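Local coordinates for protein exocyst complex component EXO70 (Saccharomyces cerevisiae, PDB 2B1E) that serves as a subunit of the exocyst, which tethers secretory vesicles to sites of exocytosis, and plays a role in assembling that complex, at residues 41-45 with 82-86; 89-94 with 122-127; 351-355 with 444-448; 368-373 with 433-437. The contacts are given in a common frame with arbitrary orientation. Residue numbers count along the deposited sequence, not the author numbering.

The contacts form two pairs, one in the N-terminal half of the long all-helical rod and one in the C-terminal half. Contacts 1 and 2 share helix 66-94; their centres lie about 12 Å apart, and they meet where T42 OG1 lies 2.8 Å from W125 NE1, a probable hydrogen bond. Contacts 3 and 4 also have centres about 12 Å apart. Here R444 of contact 3 packs on contact 4, with R444 CZ 3.3 Å from S373 CB. The two pairs are far apart: contacts 2 and 4 have centres about 59 Å and nearest atoms about 47 Å apart, and about 81 Å separates the centres of contacts 1 and 3. Contacts 1, 2 and 4 join helices, and contact 3 fastens a loop to a helix.

Contact 1 (41-45 with 82-86); sequences YTQVV and SEAQL
Segments 41-45 and 82-86 belong to helices 38-56 and 66-94, successive helices that run back against each other as an antiparallel alpha-alpha hairpin in the N-terminal part of the rod. Both segments are helical. Their axes approach to 11.0 Å with an angle of 150° between N-to-C directions (signed crossing -150°), and the register sets T42 beside L86 (CA-CA 8.5 Å) and V45 beside S82 (7.1 Å). A spacing this wide is bridged by a large side chain. Y41, in the t rotamer with chi2 near 98°, points toward the partner and spans the gap, bringing Y41 OH to 3.4 Å from S82 CA and 3.7 Å from Q85 CB. The small serine leaves room for the end of the ring, while Y41 CD2 packs 4.1 Å from L86 CD2. T42 follows, with T42 CG2 also 4.1 Å from L86 CD2, so this methyl of the leucine (m, t) touches two successive residues of the first helix; T42 OG1 turns to W125 of helix 117-132. One turn after Y41, V45 (t) points across, joined to it by V45 N to Y41 O at 3.1 Å. S82 OG is hydrogen-bonded to L78 O, within its own helix, and E83 OE1 is held by Y129. The two methyls of V45 meet these residues: V45 CG1 lies 4.3 Å from E83 OE1, and V45 CG2 3.7 Å from S82 CB.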
loop_
_atom_site.group_PDB
_atom_site.type_symbol
_atom_site.label_atom_id
_atom_site.label_comp_id
_atom_site.label_asym_id
_atom_site.label_seq_id
_atom_site.Cartn_x
_atom_site.Cartn_y
_atom_site.Cartn_z
ATOM N N TYR A 41 48.381 -28.770 15.807
ATOM C CA TYR A 41 47.850 -29.971 15.174
ATOM C C TYR A 41 47.979 -29.851 13.651
ATOM O O TYR A 41 48.528 -30.741 13.006
ATOM C CB TYR A 41 46.378 -30.178 15.587
ATOM C CG TYR A 41 45.757 -31.494 15.141
ATOM C CD1 TYR A 41 45.679 -32.593 16.008
ATOM C CD2 TYR A 41 45.229 -31.632 13.858
ATOM C CE1 TYR A 41 45.085 -33.792 15.603
ATOM C CE2 TYR A 41 44.639 -32.820 13.443
ATOM C CZ TYR A 41 44.569 -33.895 14.316
ATOM O OH TYR A 41 43.989 -35.068 13.888
ATOM N N THR A 42 47.488 -28.765 13.064
ATOM C CA THR A 42 47.605 -28.631 11.615
ATOM C C THR A 42 49.064 -28.544 11.198
ATOM O O THR A 42 49.416 -28.905 10.070
ATOM C CB THR A 42 46.876 -27.397 11.061
ATOM O OG1 THR A 42 47.391 -26.213 11.678
ATOM C CG2 THR A 42 45.373 -27.509 11.300
ATOM N N GLN A 43 49.914 -28.066 12.102
ATOM C CA GLN A 43 51.333 -27.958 11.793
ATOM C C GLN A 43 51.944 -29.352 11.665
ATOM O O GLN A 43 52.803 -29.594 10.810
ATOM C CB GLN A 43 52.065 -27.167 12.880
ATOM C CG GLN A 43 53.471 -26.788 12.477
ATOM C CD GLN A 43 53.503 -26.088 11.128
ATOM O OE1 GLN A 43 52.817 -25.076 10.914
ATOM N NE2 GLN A 43 54.297 -26.626 10.204
ATOM N N VAL A 44 51.515 -30.276 12.517
ATOM C CA VAL A 44 52.033 -31.636 12.429
ATOM C C VAL A 44 51.542 -32.298 11.139
ATOM O O VAL A 44 52.291 -33.010 10.467
ATOM C CB VAL A 44 51.613 -32.479 13.639
ATOM C CG1 VAL A 44 51.942 -33.949 13.384
ATOM C CG2 VAL A 44 52.348 -31.988 14.883
ATOM N N VAL A 45 50.284 -32.063 10.778
ATOM C CA VAL A 45 49.776 -32.644 9.543
ATOM C C VAL A 45 50.596 -32.071 8.370
ATOM O O VAL A 45 50.907 -32.785 7.420
ATOM C CB VAL A 45 48.281 -32.338 9.359
ATOM C CG1 VAL A 45 47.772 -32.965 8.071
ATOM C CG2 VAL A 45 47.487 -32.909 10.553
ATOM N N SER A 82 43.660 -37.577 10.021
ATOM C CA SER A 82 43.799 -36.316 10.723
ATOM C C SER A 82 42.934 -35.212 10.111
ATOM O O SER A 82 42.337 -34.407 10.835
ATOM C CB SER A 82 45.271 -35.899 10.745
ATOM O OG SER A 82 46.059 -36.912 11.348
ATOM N N GLU A 83 42.857 -35.171 8.784
ATOM C CA GLU A 83 42.041 -34.160 8.129
ATOM C C GLU A 83 40.554 -34.441 8.361
ATOM O O GLU A 83 39.756 -33.514 8.470
ATOM C CB GLU A 83 42.385 -34.090 6.629
ATOM C CG GLU A 83 43.721 -33.371 6.396
ATOM C CD GLU A 83 44.213 -33.376 4.946
ATOM O OE1 GLU A 83 45.160 -32.625 4.649
ATOM O OE2 GLU A 83 43.678 -34.124 4.113
ATOM N N ALA A 84 40.185 -35.716 8.461
ATOM C CA ALA A 84 38.789 -36.063 8.702
ATOM C C ALA A 84 38.410 -35.543 10.094
ATOM O O ALA A 84 37.287 -35.104 10.321
ATOM C CB ALA A 84 38.596 -37.583 8.614
ATOM N N GLN A 85 39.364 -35.580 11.015
ATOM C CA GLN A 85 39.136 -35.093 12.373
ATOM C C GLN A 85 38.949 -33.576 12.372
ATOM O O GLN A 85 38.167 -33.030 13.162
ATOM C CB GLN A 85 40.315 -35.489 13.267
ATOM C CG GLN A 85 40.265 -34.921 14.677
ATOM C CD GLN A 85 38.976 -35.243 15.408
ATOM O OE1 GLN A 85 38.531 -36.398 15.439
ATOM N NE2 GLN A 85 38.369 -34.224 16.011
ATOM N N LEU A 86 39.676 -32.900 11.481
ATOM C CA LEU A 86 39.572 -31.457 11.346
ATOM C C LEU A 86 38.172 -31.081 10.883
ATOM O O LEU A 86 37.622 -30.068 11.308
ATOM C CB LEU A 86 40.616 -30.939 10.354
ATOM C CG LEU A 86 42.027 -30.888 10.949
ATOM C CD1 LEU A 86 43.034 -30.605 9.849
ATOM C CD2 LEU A 86 42.086 -29.819 12.030
#

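Contact 2 (89-94 with 122-127); sequences YFISIL and ALSWIL
This is a buried, largely apolar helix-helix contact between the C-terminal end of helix 66-94 and helix 117-132. The helical segments run antiparallel at 147° (signed crossing -147°), 10.0 Å apart at closest approach, and F90 faces L123 with their CA atoms 6.3 Å apart. F90 (t, chi2 74°) is the centrepiece. Its CE1 sits 3.6 Å from L123 CD2 and, at the ring edge, 3.5 Å from L123 O; F90 CD1 lies 3.5 Å from I126 CG2, and F90 CZ 3.9 Å from L127 CD2. L123 (m, t) is gripped in return, with L123 CG 3.9 Å from I93 CG2 and L123 CD2 3.6 Å from L94 CD2. I93 CD1 also touches A122 CB at 3.7 Å, and Y89 CD2, at the ring edge, lies 4.1 Å from I126 CD1. I139 and I142 of helix 136-155 pack on F90 as well. The arrangement is the antiparallel packing of helices found in the helical bundles from which the Exo70 rod is built.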
loop_
_atom_site.group_PDB
_atom_site.type_symbol
_atom_site.label_atom_id
_atom_site.label_comp_id
_atom_site.label_asym_id
_atom_site.label_seq_id
_atom_site.Cartn_x
_atom_site.Cartn_y
_atom_site.Cartn_z
ATOM N N TYR A 89 35.673 -31.624 13.787
ATOM C CA TYR A 89 35.869 -30.518 14.719
ATOM C C TYR A 89 35.232 -29.230 14.185
ATOM O O TYR A 89 34.627 -28.462 14.938
ATOM C CB TYR A 89 37.369 -30.301 14.934
ATOM C CG TYR A 89 37.717 -29.480 16.153
ATOM C CD1 TYR A 89 37.761 -30.062 17.416
ATOM C CD2 TYR A 89 38.041 -28.129 16.035
ATOM C CE1 TYR A 89 38.127 -29.322 18.539
ATOM C CE2 TYR A 89 38.406 -27.384 17.138
ATOM C CZ TYR A 89 38.451 -27.988 18.391
ATOM O OH TYR A 89 38.852 -27.261 19.478
ATOM N N PHE A 90 35.407 -28.996 12.887
ATOM C CA PHE A 90 34.861 -27.825 12.202
ATOM C C PHE A 90 33.329 -27.827 12.308
ATOM O O PHE A 90 32.706 -26.838 12.714
ATOM C CB PHE A 90 35.285 -27.878 10.726
ATOM C CG PHE A 90 34.912 -26.654 9.913
ATOM C CD1 PHE A 90 35.603 -25.449 10.065
ATOM C CD2 PHE A 90 33.918 -26.732 8.935
ATOM C CE1 PHE A 90 35.313 -24.343 9.244
ATOM C CE2 PHE A 90 33.619 -25.635 8.112
ATOM C CZ PHE A 90 34.320 -24.440 8.269
ATOM N N ILE A 91 32.737 -28.951 11.934
ATOM C CA ILE A 91 31.289 -29.128 11.958
ATOM C C ILE A 91 30.749 -29.018 13.388
ATOM O O ILE A 91 29.663 -28.487 13.627
ATOM C CB ILE A 91 30.921 -30.511 11.362
ATOM C CG1 ILE A 91 31.240 -30.528 9.856
ATOM C CG2 ILE A 91 29.458 -30.802 11.577
ATOM C CD1 ILE A 91 31.124 -31.913 9.205
ATOM N N SER A 92 31.515 -29.517 14.344
ATOM C CA SER A 92 31.084 -29.451 15.725
ATOM C C SER A 92 30.967 -27.998 16.203
ATOM O O SER A 92 29.974 -27.621 16.824
ATOM C CB SER A 92 32.065 -30.219 16.611
ATOM O OG SER A 92 31.679 -30.111 17.957
ATOM N N ILE A 93 31.982 -27.185 15.920
ATOM C CA ILE A 93 31.951 -25.786 16.327
ATOM C C ILE A 93 30.758 -25.085 15.683
ATOM O O ILE A 93 30.030 -24.335 16.341
ATOM C CB ILE A 93 33.242 -25.051 15.914
ATOM C CG1 ILE A 93 34.422 -25.579 16.725
ATOM C CG2 ILE A 93 33.100 -23.556 16.147
ATOM C CD1 ILE A 93 35.743 -24.918 16.389
ATOM N N LEU A 94 30.557 -25.332 14.391
ATOM C CA LEU A 94 29.448 -24.718 13.678
ATOM C C LEU A 94 28.112 -25.094 14.313
ATOM O O LEU A 94 27.179 -24.288 14.341
ATOM C CB LEU A 94 29.456 -25.137 12.201
ATOM C CG LEU A 94 30.581 -24.563 11.330
ATOM C CD1 LEU A 94 30.505 -25.140 9.920
ATOM C CD2 LEU A 94 30.469 -23.050 11.290
ATOM N N ALA A 122 39.134 -20.470 15.196
ATOM C CA ALA A 122 39.296 -21.875 14.822
ATOM C C ALA A 122 38.654 -22.185 13.468
ATOM O O ALA A 122 39.220 -22.916 12.654
ATOM C CB ALA A 122 38.684 -22.784 15.905
ATOM N N LEU A 123 37.459 -21.653 13.244
ATOM C CA LEU A 123 36.767 -21.876 11.987
ATOM C C LEU A 123 37.621 -21.342 10.838
ATOM O O LEU A 123 37.841 -22.037 9.839
ATOM C CB LEU A 123 35.396 -21.190 12.009
ATOM C CG LEU A 123 34.351 -21.845 12.925
ATOM C CD1 LEU A 123 33.174 -20.906 13.137
ATOM C CD2 LEU A 123 33.899 -23.185 12.320
ATOM N N SER A 124 38.128 -20.122 10.996
ATOM C CA SER A 124 38.960 -19.505 9.969
ATOM C C SER A 124 40.238 -20.279 9.724
ATOM O O SER A 124 40.674 -20.411 8.577
ATOM C CB SER A 124 39.308 -18.060 10.344
ATOM O OG SER A 124 38.153 -17.243 10.319
ATOM N N TRP A 125 40.849 -20.779 10.799
ATOM C CA TRP A 125 42.079 -21.539 10.677
ATOM C C TRP A 125 41.858 -22.810 9.868
ATOM O O TRP A 125 42.715 -23.204 9.088
ATOM C CB TRP A 125 42.631 -21.905 12.062
ATOM C CG TRP A 125 44.008 -22.522 12.026
ATOM C CD1 TRP A 125 44.317 -23.854 11.994
ATOM C CD2 TRP A 125 45.257 -21.823 12.001
ATOM N NE1 TRP A 125 45.680 -24.025 11.948
ATOM C CE2 TRP A 125 46.282 -22.796 11.952
ATOM C CE3 TRP A 125 45.610 -20.467 12.011
ATOM C CZ2 TRP A 125 47.643 -22.456 11.913
ATOM C CZ3 TRP A 125 46.969 -20.127 11.970
ATOM C CH2 TRP A 125 47.964 -21.122 11.921
ATOM N N ILE A 126 40.708 -23.449 10.061
ATOM C CA ILE A 126 40.408 -24.683 9.358
ATOM C C ILE A 126 40.070 -24.405 7.895
ATOM O O ILE A 126 40.475 -25.161 7.007
ATOM C CB ILE A 126 39.281 -25.465 10.089
ATOM C CG1 ILE A 126 39.812 -25.963 11.441
ATOM C CG2 ILE A 126 38.825 -26.678 9.247
ATOM C CD1 ILE A 126 38.746 -26.581 12.342
ATOM N N LEU A 127 39.352 -23.316 7.637
ATOM C CA LEU A 127 39.034 -22.940 6.262
ATOM C C LEU A 127 40.329 -22.694 5.510
ATOM O O LEU A 127 40.501 -23.153 4.379
ATOM C CB LEU A 127 38.194 -21.665 6.227
ATOM C CG LEU A 127 36.721 -21.892 6.540
ATOM C CD1 LEU A 127 36.082 -20.571 6.900
ATOM C CD2 LEU A 127 36.029 -22.554 5.341
#

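Contact 3 (351-355 with 444-448); sequences EYTLQ and RLERL
Two arginines of one helix face hold T353 of a loop from both its side chain and its backbone. R447 forks onto the carbonyl, with R447 NE 3.3 Å and R447 NH2 3.2 Å from T353 O, a bifurcated acceptor arrangement. R444 NE donates almost linearly (176°) to T353 OG1 at 3.1 Å. The contact thus pins the loop between helices 327-333 and 364-391 to helix 440-473 within the C-terminal helical bundles. Segment 444-448 is regular helix, whereas 351-355 has no regular structure around T353 (phi/psi -101/14), which comes closest to R444, with CA atoms 5.5 Å apart. R444 takes chi1 m, chi2 t and chi3 p, and R447 m, t, m; both point toward the loop. The charge of R444 is met elsewhere: R444 NH2 forms salt bridges with D377 and D374 of helix 364-391, and D377 also accepts from T353 N, so helix, loop and helix are tied in one polar network.

Packing surrounds this core. L354 N lies over one face of the R444 guanidinium, 3.7 Å from R444 NE, while L354 CB is 4.0 Å from R444 CZ. The Q355 amide covers a face of the other guanidinium, Q355 CD being 3.3 Å from R447 NE. With chi1 at 49° (p), T353 sends its methyl toward the helix, where T353 CG2 lies 4.1 Å from L448 CG.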
loop_
_atom_site.group_PDB
_atom_site.type_symbol
_atom_site.label_atom_id
_atom_site.label_comp_id
_atom_site.label_asym_id
_atom_site.label_seq_id
_atom_site.Cartn_x
_atom_site.Cartn_y
_atom_site.Cartn_z
ATOM N N GLU A 351 -17.373 15.319 -15.479
ATOM C CA GLU A 351 -17.831 14.505 -14.353
ATOM C C GLU A 351 -16.901 14.498 -13.141
ATOM O O GLU A 351 -17.136 13.763 -12.177
ATOM C CB GLU A 351 -18.064 13.064 -14.806
ATOM C CG GLU A 351 -19.389 12.851 -15.506
ATOM C CD GLU A 351 -19.620 11.402 -15.890
ATOM O OE1 GLU A 351 -19.307 10.504 -15.079
ATOM O OE2 GLU A 351 -20.132 11.162 -17.001
ATOM N N TYR A 352 -15.841 15.298 -13.188
ATOM C CA TYR A 352 -14.911 15.360 -12.066
ATOM C C TYR A 352 -14.702 16.803 -11.656
ATOM O O TYR A 352 -14.964 17.717 -12.433
ATOM C CB TYR A 352 -13.571 14.713 -12.425
ATOM C CG TYR A 352 -13.699 13.256 -12.800
ATOM C CD1 TYR A 352 -14.048 12.882 -14.095
ATOM C CD2 TYR A 352 -13.516 12.251 -11.850
ATOM C CE1 TYR A 352 -14.215 11.549 -14.436
ATOM C CE2 TYR A 352 -13.682 10.912 -12.181
ATOM C CZ TYR A 352 -14.032 10.571 -13.478
ATOM O OH TYR A 352 -14.206 9.251 -13.819
ATOM N N THR A 353 -14.243 17.013 -10.428
ATOM C CA THR A 353 -14.031 18.367 -9.949
ATOM C C THR A 353 -12.568 18.791 -9.997
ATOM O O THR A 353 -12.184 19.795 -9.397
ATOM C CB THR A 353 -14.576 18.532 -8.518
ATOM O OG1 THR A 353 -14.102 17.464 -7.693
ATOM C CG2 THR A 353 -16.095 18.524 -8.533
ATOM N N LEU A 354 -11.755 18.025 -10.719
ATOM C CA LEU A 354 -10.336 18.347 -10.861
ATOM C C LEU A 354 -10.184 19.562 -11.774
ATOM O O LEU A 354 -10.645 19.538 -12.913
ATOM C CB LEU A 354 -9.576 17.173 -11.481
ATOM C CG LEU A 354 -8.125 17.505 -11.849
ATOM C CD1 LEU A 354 -7.341 17.790 -10.575
ATOM C CD2 LEU A 354 -7.497 16.358 -12.619
ATOM N N GLN A 355 -9.544 20.618 -11.275
ATOM C CA GLN A 355 -9.335 21.824 -12.072
ATOM C C GLN A 355 -7.848 22.109 -12.285
ATOM O O GLN A 355 -7.032 21.957 -11.371
ATOM C CB GLN A 355 -9.997 23.039 -11.407
ATOM C CG GLN A 355 -11.471 22.860 -11.116
ATOM C CD GLN A 355 -12.200 24.177 -10.920
ATOM O OE1 GLN A 355 -11.798 25.012 -10.107
ATOM N NE2 GLN A 355 -13.284 24.366 -11.665
ATOM N N ARG A 444 -12.191 20.584 -3.707
ATOM C CA ARG A 444 -12.920 19.831 -4.727
ATOM C C ARG A 444 -14.258 19.394 -4.150
ATOM O O ARG A 444 -15.283 19.440 -4.834
ATOM C CB ARG A 444 -12.131 18.605 -5.181
ATOM C CG ARG A 444 -10.975 18.929 -6.116
ATOM C CD ARG A 444 -10.247 17.672 -6.582
ATOM N NE ARG A 444 -11.121 16.783 -7.343
ATOM C CZ ARG A 444 -10.713 15.672 -7.951
ATOM N NH1 ARG A 444 -9.436 15.306 -7.891
ATOM N NH2 ARG A 444 -11.580 14.924 -8.621
ATOM N N LEU A 445 -14.244 18.972 -2.887
ATOM C CA LEU A 445 -15.464 18.544 -2.215
ATOM C C LEU A 445 -16.428 19.725 -2.088
ATOM O O LEU A 445 -17.648 19.553 -2.157
ATOM C CB LEU A 445 -15.143 17.989 -0.828
ATOM C CG LEU A 445 -16.335 17.501 -0.004
ATOM C CD1 LEU A 445 -17.096 16.403 -0.746
ATOM C CD2 LEU A 445 -15.828 16.988 1.330
ATOM N N GLU A 446 -15.887 20.924 -1.887
ATOM C CA GLU A 446 -16.751 22.096 -1.789
ATOM C C GLU A 446 -17.343 22.354 -3.165
ATOM O O GLU A 446 -18.518 22.703 -3.288
ATOM C CB GLU A 446 -15.977 23.323 -1.299
ATOM C CG GLU A 446 -15.640 23.278 0.187
ATOM C CD GLU A 446 -16.874 23.153 1.073
ATOM O OE1 GLU A 446 -17.747 24.052 1.034
ATOM O OE2 GLU A 446 -16.976 22.155 1.812
ATOM N N ARG A 447 -16.536 22.166 -4.203
ATOM C CA ARG A 447 -17.030 22.371 -5.553
ATOM C C ARG A 447 -18.138 21.367 -5.847
ATOM O O ARG A 447 -19.121 21.699 -6.502
ATOM C CB ARG A 447 -15.901 22.241 -6.583
ATOM C CG ARG A 447 -15.045 23.497 -6.720
ATOM C CD ARG A 447 -14.309 23.532 -8.059
ATOM N NE ARG A 447 -13.127 22.674 -8.090
ATOM C CZ ARG A 447 -12.004 22.924 -7.420
ATOM N NH1 ARG A 447 -11.906 24.007 -6.659
ATOM N NH2 ARG A 447 -10.968 22.101 -7.524
ATOM N N LEU A 448 -17.980 20.139 -5.357
ATOM C CA LEU A 448 -18.991 19.102 -5.559
ATOM C C LEU A 448 -20.315 19.518 -4.921
ATOM O O LEU A 448 -21.372 19.427 -5.547
ATOM C CB LEU A 448 -18.555 17.778 -4.926
ATOM C CG LEU A 448 -18.392 16.539 -5.812
ATOM C CD1 LEU A 448 -18.475 15.304 -4.925
ATOM C CD2 LEU A 448 -19.465 16.481 -6.891
#

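Contact 4 (368-373 with 433-437); sequences LSCFIS and LNLML
The short helix 433-436 and L437, which follows it, lie against the side of the long helix 364-391 in the C-terminal part of the rod. Segment 368-373 is helical, and the nearest backbone approach is S369 to L437, with CA atoms only 5.2 Å apart, a closeness that the small serine permits. The main bump is L437. Its m, t rotamer lays CD2 in the shallow hollow on the helix face lined by S369, I372 and S373: L437 CD2 is 3.9 Å from S369 OG, 3.9 Å from I372 CB and 3.5 Å from S373 OG. I372 (m, m) points toward the short helix and forms a ridge of its own, with I372 CG2 4.0 Å from L433 CD2, so that L433 and L437, one turn apart, both lean on it.

Beside this, M436 reaches along L368. With chi1 m, chi2 t and chi3 near 112°, between wells, M436 CE comes to 3.4 Å from L368 CD2, and the M436 carbonyl O settles 3.5 Å from S369 CB. One water sits at the margin, 2.8 Å from S369 OG and weakly bonded to L437 O at 3.2 Å. On the flanks V428 of helix 410-429 also packs on L437, and K327 on M436. Leucine, isoleucine and methionine thus supply an apolar fit, while serines and a carbonyl line the close backbone approach, where the polar link between the segments runs through water.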
loop_
_atom_site.group_PDB
_atom_site.type_symbol
_atom_site.label_atom_id
_atom_site.label_comp_id
_atom_site.label_asym_id
_atom_site.label_seq_id
_atom_site.Cartn_x
_atom_site.Cartn_y
_atom_site.Cartn_z
ATOM N N LEU A 368 -2.460 10.729 -4.133
ATOM C CA LEU A 368 -3.392 10.035 -3.251
ATOM C C LEU A 368 -4.627 10.881 -2.948
ATOM O O LEU A 368 -5.729 10.348 -2.805
ATOM C CB LEU A 368 -2.698 9.649 -1.944
ATOM C CG LEU A 368 -3.538 8.870 -0.928
ATOM C CD1 LEU A 368 -4.011 7.566 -1.553
ATOM C CD2 LEU A 368 -2.714 8.601 0.324
ATOM N N SER A 369 -4.442 12.194 -2.831
ATOM C CA SER A 369 -5.569 13.084 -2.565
ATOM C C SER A 369 -6.505 13.045 -3.760
ATOM O O SER A 369 -7.723 13.003 -3.601
ATOM C CB SER A 369 -5.106 14.528 -2.345
ATOM O OG SER A 369 -6.228 15.393 -2.204
ATOM N N CYS A 370 -5.921 13.056 -4.955
ATOM C CA CYS A 370 -6.700 13.025 -6.183
ATOM C C CYS A 370 -7.559 11.765 -6.203
ATOM O O CYS A 370 -8.743 11.814 -6.538
ATOM C CB CYS A 370 -5.778 13.056 -7.406
ATOM S SG CYS A 370 -6.640 13.357 -8.977
ATOM N N PHE A 371 -6.957 10.636 -5.836
ATOM C CA PHE A 371 -7.671 9.364 -5.803
ATOM C C PHE A 371 -8.905 9.426 -4.908
ATOM O O PHE A 371 -9.980 8.974 -5.288
ATOM C CB PHE A 371 -6.759 8.242 -5.293
ATOM C CG PHE A 371 -7.488 6.959 -5.011
ATOM C CD1 PHE A 371 -8.020 6.204 -6.050
ATOM C CD2 PHE A 371 -7.690 6.535 -3.702
ATOM C CE1 PHE A 371 -8.746 5.046 -5.792
ATOM C CE2 PHE A 371 -8.418 5.375 -3.431
ATOM C CZ PHE A 371 -8.948 4.630 -4.481
ATOM N N ILE A 372 -8.743 9.969 -3.706
ATOM C CA ILE A 372 -9.864 10.059 -2.784
ATOM C C ILE A 372 -10.937 10.967 -3.373
ATOM O O ILE A 372 -12.120 10.634 -3.349
ATOM C CB ILE A 372 -9.425 10.617 -1.415
ATOM C CG1 ILE A 372 -8.211 9.833 -0.902
ATOM C CG2 ILE A 372 -10.574 10.535 -0.424
ATOM C CD1 ILE A 372 -8.380 8.328 -0.929
ATOM N N SER A 373 -10.507 12.109 -3.905
ATOM C CA SER A 373 -11.418 13.073 -4.510
ATOM C C SER A 373 -12.103 12.449 -5.724
ATOM O O SER A 373 -13.287 12.681 -5.961
ATOM C CB SER A 373 -10.657 14.341 -4.925
ATOM O OG SER A 373 -10.270 15.113 -3.792
ATOM N N LEU A 433 -8.740 10.705 6.504
ATOM C CA LEU A 433 -9.120 11.263 5.214
ATOM C C LEU A 433 -9.054 12.783 5.241
ATOM O O LEU A 433 -8.622 13.410 4.275
ATOM C CB LEU A 433 -10.532 10.800 4.827
ATOM C CG LEU A 433 -10.666 9.312 4.477
ATOM C CD1 LEU A 433 -12.132 8.965 4.242
ATOM C CD2 LEU A 433 -9.818 8.995 3.236
ATOM N N ASN A 434 -9.467 13.369 6.361
ATOM C CA ASN A 434 -9.468 14.821 6.509
ATOM C C ASN A 434 -8.097 15.431 6.226
ATOM O O ASN A 434 -7.990 16.447 5.532
ATOM C CB ASN A 434 -9.932 15.206 7.917
ATOM C CG ASN A 434 -10.355 16.662 8.012
ATOM O OD1 ASN A 434 -10.923 17.211 7.067
ATOM N ND2 ASN A 434 -10.095 17.289 9.157
ATOM N N LEU A 435 -7.050 14.804 6.752
ATOM C CA LEU A 435 -5.693 15.296 6.554
ATOM C C LEU A 435 -5.137 14.979 5.174
ATOM O O LEU A 435 -4.298 15.714 4.657
ATOM C CB LEU A 435 -4.764 14.716 7.620
ATOM C CG LEU A 435 -5.133 15.069 9.063
ATOM C CD1 LEU A 435 -4.070 14.522 10.003
ATOM C CD2 LEU A 435 -5.246 16.580 9.215
ATOM N N MET A 436 -5.604 13.890 4.573
ATOM C CA MET A 436 -5.122 13.502 3.253
ATOM C C MET A 436 -5.674 14.407 2.151
ATOM O O MET A 436 -5.034 14.594 1.116
ATOM C CB MET A 436 -5.493 12.044 2.963
ATOM C CG MET A 436 -5.108 11.075 4.074
ATOM S SD MET A 436 -5.497 9.355 3.689
ATOM C CE MET A 436 -3.856 8.657 3.519
ATOM N N LEU A 437 -6.860 14.970 2.377
ATOM C CA LEU A 437 -7.496 15.853 1.396
ATOM C C LEU A 437 -7.062 17.302 1.579
ATOM O O LEU A 437 -7.462 18.184 0.817
ATOM C CB LEU A 437 -9.019 15.755 1.513
ATOM C CG LEU A 437 -9.631 14.432 1.042
ATOM C CD1 LEU A 437 -11.072 14.319 1.511
ATOM C CD2 LEU A 437 -9.536 14.351 -0.475
HETATM O O HOH W 1 -5.335 17.972 -1.536
#